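Local structure of SPD1 nuclease (Streptococcus pyogenes, 2XGR) at residues 121-126 with 181-186; 61-66 with 73-78; 196-201 with 227-232. The protein probably acts as a secreted, metal-dependent endonuclease that hydrolyses nucleic acid, as expected of a phage-encoded DNase of the His-Me finger class. All blocks are in the same frame, centred on the assembly; numbering follows the deposited sequence. Where two conformers were deposited one is given.

Interaction 1: 121-126 with 181-186; sequences HLVGYQ and YKVTPI
Val183 turns CG1 anti to its backbone N (chi1 179°), which puts CG2 beside that N and lets the two methyls straddle the Leu122 carbonyl: Val183 CG1 and CG2 each lie 3.4 Å from Leu122 O. Leu122 holds CG beside its own backbone N (chi1 -66°), and its branch crosses Pro185 at about a right angle. Both leucine methyls, CD1 and CD2, come within 3.9 Å of Pro185 CD, while Leu122 CB meets Val183 CG1 at 3.8 Å. Val123 contributes CG2, which is 4.0 Å from Val183 CG2 and 4.2 Å from Tyr181 CD2, reaching that ring obliquely. No hydrogen bond spans the two segments; the contact is buried apolar packing of a loop on a strand. The polar tip of Tyr181 is held elsewhere, OH bonding to Glu164 OE1, which also receives the Gly124 N-H just ahead of helix 125-128. The loop leaves strand 119-121, whose pairing with strand 137-139 is consistent with the hairpin of a His-Me finger. The 121-126 loop is packed on strand 178-186, whose two sheet neighbours are strands 76-80 and 196-204, with helix 160-173 supplying Glu164.

Interaction 2: 61-66 with 73-78; sequences QLQLGE and ATFSHI
Gly65 lies over one face of the Phe75 ring at close range: Gly65 CA is 3.5 Å from the ring centroid and 22° off the normal, a CH-pi contact, and Gly65 N sits over the centre of the same face. Phe75 reaches this place by holding CG between its backbone N and carbonyl carbon (chi1 65°). The same glycine N-H donates to Phe75 O at 2.8 Å, so Phe75 offers Gly65 both a ring face and a carbonyl acceptor. Next to it, Thr74 OG1 donates to Glu66 O at 2.7 Å, in the carbonyl plane and on a lone pair, and water 1 bridges Thr74 N (2.8 Å) and Gly65 O (2.7 Å). These contacts continue an antiparallel beta hairpin, strands 61-64 and 76-80, beyond its regular pairing. Within the strands Gln63 and His77 form a hydrogen-bonded pair, Gln63 N to His77 O being nearly straight at 175°. The flanking pairs, Leu62 with Ile78 and Leu64 with Ser76, share a face on which Leu62 CD1 meets Ile78 CB at 3.9 Å and Leu64 CD2 meets Ser76 OG at 3.2 Å. That hydroxyl is hydrogen-bonded to Asn136 OD1. Further out, Lys182 makes a cation-pi contact with the Phe75 face opposite Gly65, and Leu62 and Ile78 both touch Cys128 of helix 125-128.

Interaction 3: 196-201 with 227-232; sequences QIELQY and VTTVIL
Tyr201 and Thr228 stand at one end of an antiparallel ladder inside the large sheet of the protein, with Ile197 and Leu232 at the other. The short strands run 162° apart in direction, their axes 4.6 Å apart at closest approach; as 25 residues separate the segments, this pairing is not a tight hairpin. Backbone bonds come first. Three hydrogen-bonded pairs, Ile197 with Leu232, Leu199 with Val230 and Tyr201 with Thr228, each give two N-H...O bonds. Between them, CA-H groups approach carbonyl oxygens, as Thr229 CA does Leu199 O at 3.2 Å.

Side-chain packing splits by face. On the face of Leu199, Tyr201, Val230 and Leu232, Leu199 CD1 touches Leu232 CD1 at 3.9 Å, and Met160 and Tyr163 of helix 160-173 cover part of it. Tyr201 holds CG between its backbone N and carbonyl carbon (chi1 48°), and its ring receives Thr228 CB over a face, 4.1 Å from the centroid in a CH-pi contact. Its hydroxyl, hydrogen-bonded to Glu220 OE2, has Val230 CG2 3.6 Å away. On the face of Gln200 and Thr229, Gln200 CG meets Val227 CG1 at 3.5 Å, while Ile231 CG2 lies against the amide of Gln196, whose NE2 bonds to Glu233.

Polar side-chain and water links complete the set. Water 3 donates to Tyr201 O and accepts from Thr228 OG1. Gln200 NE2 bonds to Lys52 O, while Gln200 OE1 accepts from water 2 at 2.7 Å, and that water lies 2.6 Å from Thr229 OG1.

In the fold
Along the chain the contacts follow in series: interaction 2 closes before interaction 1 opens, and interaction 3 comes last. All three reach one antiparallel sheet, in which strands 61-64, 76-80, 178-186, 196-204 and 228-233 are successive neighbours. Interactions 1 and 2 have centres about 8 Å apart, joined where Val183 N lies 2.8 Å from Ser76 O. Interactions 1 and 3 are about 10 Å apart between centres and meet where Thr184 O lies 2.8 Å from Glu198 N. Interactions 2 and 3, whose centres are about 14 Å apart, do not touch. Strand 178-186 therefore connects both strand pairings and carries the 121-126 loop, linking what is probably the His-Me finger hairpin to the sheet.

Interaction 1: 121-126 with 181-186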
# COMPACT_ATOMS: atom_id res chain seq x y z
N HIS A 121 3.06 8.24 2.47
CA HIS A 121 2.69 7.18 3.36
C HIS A 121 3.05 5.80 2.75
O HIS A 121 3.06 5.64 1.53
CB HIS A 121 1.14 7.15 3.48
CG HIS A 121 0.61 8.15 4.48
ND1 HIS A 121 0.86 9.50 4.37
CD2 HIS A 121 -0.18 8.01 5.57
CE1 HIS A 121 0.30 10.14 5.38
NE2 HIS A 121 -0.37 9.26 6.10
N LEU A 122 3.30 4.82 3.63
CA LEU A 122 3.36 3.42 3.19
C LEU A 122 1.89 2.91 3.03
O LEU A 122 1.42 2.80 1.92
CB LEU A 122 4.16 2.56 4.18
CG LEU A 122 5.68 2.97 4.23
CD1 LEU A 122 6.39 2.06 5.35
CD2 LEU A 122 6.37 2.65 2.88
N VAL A 123 1.19 2.71 4.14
CA VAL A 123 -0.26 2.44 4.06
C VAL A 123 -1.00 3.81 3.97
O VAL A 123 -0.78 4.67 4.81
CB VAL A 123 -0.73 1.62 5.26
CG1 VAL A 123 -2.30 1.61 5.31
CG2 VAL A 123 -0.27 0.16 5.13
N GLY A 124 -1.76 4.05 2.88
CA GLY A 124 -2.39 5.38 2.74
C GLY A 124 -3.27 5.78 3.92
O GLY A 124 -3.90 4.94 4.64
N TYR A 125 -3.42 7.10 4.02
CA TYR A 125 -4.10 7.67 5.19
C TYR A 125 -5.49 7.14 5.47
O TYR A 125 -5.81 6.86 6.63
CB TYR A 125 -4.19 9.22 4.97
CG TYR A 125 -4.82 9.89 6.14
CD1 TYR A 125 -4.14 10.04 7.35
CD2 TYR A 125 -6.14 10.27 6.09
CE1 TYR A 125 -4.72 10.69 8.45
CE2 TYR A 125 -6.73 10.94 7.18
CZ TYR A 125 -6.04 11.07 8.36
OH TYR A 125 -6.63 11.70 9.45
N GLN A 126 -6.35 7.04 4.45
CA GLN A 126 -7.75 6.72 4.77
C GLN A 126 -7.89 5.28 5.22
O GLN A 126 -8.91 4.89 5.78
CB GLN A 126 -8.67 6.98 3.58
CG GLN A 126 -8.78 8.46 3.20
CD GLN A 126 -10.03 8.77 2.42
OE1 GLN A 126 -10.59 9.89 2.53
NE2 GLN A 126 -10.45 7.86 1.61
N TYR A 181 -3.33 -5.78 4.08
CA TYR A 181 -2.58 -5.01 3.13
C TYR A 181 -1.25 -4.58 3.78
O TYR A 181 -1.24 -3.95 4.84
CB TYR A 181 -3.45 -3.75 2.77
CG TYR A 181 -2.79 -2.68 1.90
CD1 TYR A 181 -2.00 -3.00 0.76
CD2 TYR A 181 -2.92 -1.33 2.22
CE1 TYR A 181 -1.42 -1.97 -0.04
CE2 TYR A 181 -2.31 -0.30 1.44
CZ TYR A 181 -1.58 -0.65 0.31
OH TYR A 181 -1.06 0.36 -0.46
N LYS A 182 -0.14 -4.95 3.14
CA LYS A 182 1.19 -4.67 3.70
C LYS A 182 1.95 -3.87 2.66
O LYS A 182 1.93 -4.23 1.46
CB LYS A 182 1.91 -6.00 3.97
CG LYS A 182 3.24 -5.72 4.72
CD LYS A 182 4.06 -7.05 4.90
CE LYS A 182 5.32 -6.77 5.71
NZ LYS A 182 6.03 -8.11 5.81
N VAL A 183 2.58 -2.77 3.09
CA VAL A 183 3.40 -1.95 2.19
C VAL A 183 4.83 -1.96 2.74
O VAL A 183 5.10 -1.61 3.89
CB VAL A 183 2.82 -0.49 2.10
CG1 VAL A 183 3.73 0.36 1.14
CG2 VAL A 183 1.34 -0.58 1.58
N THR A 184 5.74 -2.43 1.90
CA THR A 184 7.19 -2.59 2.33
C THR A 184 8.13 -1.84 1.41
O THR A 184 8.16 -2.11 0.17
CB THR A 184 7.59 -4.11 2.29
OG1 THR A 184 6.65 -4.92 3.01
CG2 THR A 184 9.04 -4.33 2.78
N PRO A 185 8.89 -0.87 1.96
CA PRO A 185 9.87 -0.16 1.15
C PRO A 185 11.09 -1.08 0.98
O PRO A 185 11.42 -1.81 1.93
CB PRO A 185 10.19 1.10 1.97
CG PRO A 185 9.96 0.69 3.47
CD PRO A 185 8.78 -0.35 3.33
N ILE A 186 11.68 -1.02 -0.21
CA ILE A 186 12.85 -1.84 -0.54
C ILE A 186 14.06 -0.90 -0.70
O ILE A 186 14.08 -0.04 -1.59
CB ILE A 186 12.60 -2.61 -1.87
CG1 ILE A 186 11.25 -3.41 -1.88
CG2 ILE A 186 13.77 -3.58 -2.20
CD1 ILE A 186 11.14 -4.40 -0.78

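Interaction 2: 61-66 with 73-78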
# COMPACT_ATOMS: atom_id res chain seq x y z
N GLN A 61 -6.38 -4.16 12.91
CA GLN A 61 -5.01 -4.16 13.42
C GLN A 61 -4.14 -3.33 12.50
O GLN A 61 -4.28 -3.43 11.25
CB GLN A 61 -4.39 -5.57 13.32
CG GLN A 61 -5.10 -6.68 14.01
CD GLN A 61 -4.66 -8.04 13.48
OE1 GLN A 61 -3.51 -8.43 13.64
NE2 GLN A 61 -5.59 -8.79 12.95
N LEU A 62 -3.19 -2.60 13.08
CA LEU A 62 -2.17 -1.93 12.29
C LEU A 62 -0.86 -2.24 12.96
O LEU A 62 -0.69 -2.03 14.14
CB LEU A 62 -2.44 -0.43 12.29
CG LEU A 62 -1.37 0.47 11.66
CD1 LEU A 62 -1.34 0.20 10.14
CD2 LEU A 62 -1.70 1.94 11.96
N GLN A 63 0.05 -2.85 12.20
CA GLN A 63 1.37 -3.18 12.73
C GLN A 63 2.43 -2.40 11.95
O GLN A 63 2.46 -2.49 10.73
CB GLN A 63 1.51 -4.71 12.65
CG GLN A 63 2.69 -5.21 13.51
CD GLN A 63 2.50 -6.64 14.08
OE1 GLN A 63 3.50 -7.26 14.45
NE2 GLN A 63 1.25 -7.16 14.14
N LEU A 64 3.33 -1.69 12.63
CA LEU A 64 4.32 -0.89 11.95
C LEU A 64 5.69 -1.49 12.23
O LEU A 64 6.04 -1.67 13.38
CB LEU A 64 4.30 0.53 12.49
CG LEU A 64 2.97 1.31 12.27
CD1 LEU A 64 3.02 2.73 12.92
CD2 LEU A 64 2.68 1.35 10.78
N GLY A 65 6.51 -1.68 11.22
CA GLY A 65 7.82 -2.20 11.51
C GLY A 65 8.69 -1.17 12.24
O GLY A 65 8.40 0.00 12.25
N GLU A 66 9.72 -1.65 12.92
CA GLU A 66 10.69 -0.70 13.57
C GLU A 66 11.35 0.28 12.58
O GLU A 66 11.46 0.03 11.35
CB GLU A 66 11.81 -1.55 14.26
CG GLU A 66 12.74 -2.10 13.15
CD GLU A 66 13.68 -3.16 13.59
OE1 GLU A 66 14.26 -3.01 14.68
OE2 GLU A 66 13.81 -4.16 12.85
N ALA A 73 11.91 3.72 7.80
CA ALA A 73 10.77 2.81 8.01
C ALA A 73 11.00 1.47 7.32
O ALA A 73 11.65 1.38 6.27
CB ALA A 73 9.52 3.48 7.35
N THR A 74 10.41 0.42 7.86
CA THR A 74 10.63 -0.94 7.36
C THR A 74 9.41 -1.65 6.82
O THR A 74 9.55 -2.48 5.90
CB THR A 74 11.34 -1.84 8.39
OG1 THR A 74 10.60 -1.88 9.61
CG2 THR A 74 12.74 -1.21 8.69
N PHE A 75 8.22 -1.41 7.41
CA PHE A 75 6.97 -1.85 6.72
C PHE A 75 5.78 -1.24 7.42
O PHE A 75 5.88 -0.91 8.60
CB PHE A 75 6.78 -3.40 6.71
CG PHE A 75 6.60 -4.01 8.09
CD1 PHE A 75 5.30 -4.20 8.66
CD2 PHE A 75 7.72 -4.51 8.79
CE1 PHE A 75 5.16 -4.77 9.99
CE2 PHE A 75 7.56 -5.14 10.03
CZ PHE A 75 6.30 -5.26 10.63
N SER A 76 4.61 -1.29 6.79
CA SER A 76 3.38 -0.95 7.51
C SER A 76 2.31 -1.98 7.03
O SER A 76 2.23 -2.30 5.83
CB SER A 76 2.98 0.45 7.07
OG SER A 76 1.75 0.78 7.73
N HIS A 77 1.58 -2.59 7.97
CA HIS A 77 0.75 -3.77 7.68
C HIS A 77 -0.60 -3.58 8.37
O HIS A 77 -0.66 -3.35 9.60
CB HIS A 77 1.42 -5.02 8.20
CG HIS A 77 0.99 -6.31 7.53
ND1 HIS A 77 -0.22 -6.52 6.90
CD2 HIS A 77 1.63 -7.51 7.52
CE1 HIS A 77 -0.26 -7.78 6.43
NE2 HIS A 77 0.84 -8.40 6.85
N ILE A 78 -1.68 -3.55 7.58
CA ILE A 78 -3.00 -3.32 8.19
C ILE A 78 -3.94 -4.48 7.87
O ILE A 78 -3.81 -5.17 6.83
CB ILE A 78 -3.55 -1.95 7.68
CG1 ILE A 78 -4.75 -1.45 8.53
CG2 ILE A 78 -3.91 -1.98 6.15
CD1 ILE A 78 -5.08 0.08 8.21
O HOH W 1 8.36 0.89 9.67

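Interaction 3: 196-201 with 227-232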
# COMPACT_ATOMS: atom_id res chain seq x y z
N GLN A 196 12.17 0.99 -4.46
CA GLN A 196 10.92 0.35 -4.83
C GLN A 196 10.01 0.29 -3.60
O GLN A 196 10.47 0.33 -2.46
CB GLN A 196 11.10 -1.10 -5.33
CG GLN A 196 11.95 -1.18 -6.58
CD GLN A 196 12.31 -2.59 -6.90
OE1 GLN A 196 12.54 -3.42 -6.01
NE2 GLN A 196 12.34 -2.90 -8.19
N ILE A 197 8.69 0.18 -3.85
CA ILE A 197 7.77 -0.14 -2.76
C ILE A 197 6.95 -1.35 -3.16
O ILE A 197 6.47 -1.42 -4.31
CB ILE A 197 6.73 1.09 -2.57
CG1 ILE A 197 7.49 2.40 -2.32
CG2 ILE A 197 5.68 0.77 -1.45
CD1 ILE A 197 8.17 2.54 -0.95
N GLU A 198 6.79 -2.29 -2.24
CA GLU A 198 6.03 -3.52 -2.50
C GLU A 198 4.65 -3.39 -1.84
O GLU A 198 4.60 -3.22 -0.61
CB GLU A 198 6.74 -4.69 -1.79
CG GLU A 198 6.06 -6.00 -2.01
CD GLU A 198 6.58 -7.13 -1.12
OE1 GLU A 198 7.43 -7.89 -1.63
OE2 GLU A 198 6.09 -7.32 0.04
N LEU A 199 3.56 -3.48 -2.63
CA LEU A 199 2.24 -3.52 -2.09
C LEU A 199 1.77 -4.96 -2.11
O LEU A 199 1.77 -5.58 -3.16
CB LEU A 199 1.27 -2.73 -3.05
CG LEU A 199 1.42 -1.19 -3.01
CD1 LEU A 199 2.74 -0.73 -3.71
CD2 LEU A 199 0.21 -0.56 -3.74
N GLN A 200 1.25 -5.46 -0.98
CA GLN A 200 0.83 -6.88 -0.87
C GLN A 200 -0.59 -6.92 -0.32
O GLN A 200 -0.88 -6.32 0.73
CB GLN A 200 1.74 -7.62 0.16
CG GLN A 200 1.37 -9.07 0.31
CD GLN A 200 2.09 -9.65 1.49
OE1 GLN A 200 3.28 -9.96 1.39
NE2 GLN A 200 1.42 -9.63 2.67
N TYR A 201 -1.51 -7.55 -1.04
CA TYR A 201 -2.88 -7.49 -0.56
C TYR A 201 -3.66 -8.77 -0.85
O TYR A 201 -3.40 -9.48 -1.85
CB TYR A 201 -3.66 -6.26 -1.16
CG TYR A 201 -3.50 -6.11 -2.66
CD1 TYR A 201 -4.32 -6.80 -3.55
CD2 TYR A 201 -2.49 -5.27 -3.18
CE1 TYR A 201 -4.19 -6.58 -4.97
CE2 TYR A 201 -2.38 -5.10 -4.60
CZ TYR A 201 -3.26 -5.73 -5.45
OH TYR A 201 -3.10 -5.53 -6.82
N VAL A 227 -2.24 -14.54 -2.66
CA VAL A 227 -1.87 -13.20 -2.12
C VAL A 227 -1.18 -12.46 -3.28
O VAL A 227 -0.32 -13.02 -3.96
CB VAL A 227 -0.90 -13.39 -0.97
CG1 VAL A 227 -0.40 -11.96 -0.42
CG2 VAL A 227 -1.63 -14.20 0.12
N THR A 228 -1.57 -11.20 -3.51
CA THR A 228 -1.07 -10.42 -4.66
C THR A 228 -0.02 -9.42 -4.22
O THR A 228 -0.16 -8.86 -3.15
CB THR A 228 -2.21 -9.64 -5.30
OG1 THR A 228 -3.18 -10.56 -5.79
CG2 THR A 228 -1.76 -8.84 -6.55
N THR A 229 1.07 -9.34 -4.99
CA THR A 229 2.10 -8.35 -4.72
C THR A 229 2.32 -7.53 -5.97
O THR A 229 2.41 -8.08 -7.06
CB THR A 229 3.41 -9.07 -4.33
OG1 THR A 229 3.17 -9.93 -3.21
CG2 THR A 229 4.56 -8.04 -3.93
N VAL A 230 2.46 -6.22 -5.79
CA VAL A 230 2.73 -5.27 -6.88
C VAL A 230 4.02 -4.55 -6.47
O VAL A 230 4.13 -4.08 -5.31
CB VAL A 230 1.54 -4.24 -6.96
CG1 VAL A 230 1.99 -3.11 -7.86
CG2 VAL A 230 0.34 -4.96 -7.56
N ILE A 231 5.02 -4.48 -7.37
CA ILE A 231 6.27 -3.76 -7.03
C ILE A 231 6.32 -2.49 -7.86
O ILE A 231 6.27 -2.54 -9.11
CB ILE A 231 7.56 -4.64 -7.32
CG1 ILE A 231 7.53 -5.89 -6.46
CG2 ILE A 231 8.87 -3.79 -7.10
CD1 ILE A 231 8.61 -6.95 -6.82
N LEU A 232 6.32 -1.35 -7.19
CA LEU A 232 6.37 -0.07 -7.89
C LEU A 232 7.70 0.59 -7.72
O LEU A 232 8.31 0.51 -6.64
CB LEU A 232 5.27 0.88 -7.35
CG LEU A 232 3.85 0.36 -7.51
CD1 LEU A 232 2.80 1.40 -6.94
CD2 LEU A 232 3.56 0.14 -8.98
O HOH W 2 4.48 -10.29 -1.03
O HOH W 3 -4.90 -11.06 -3.58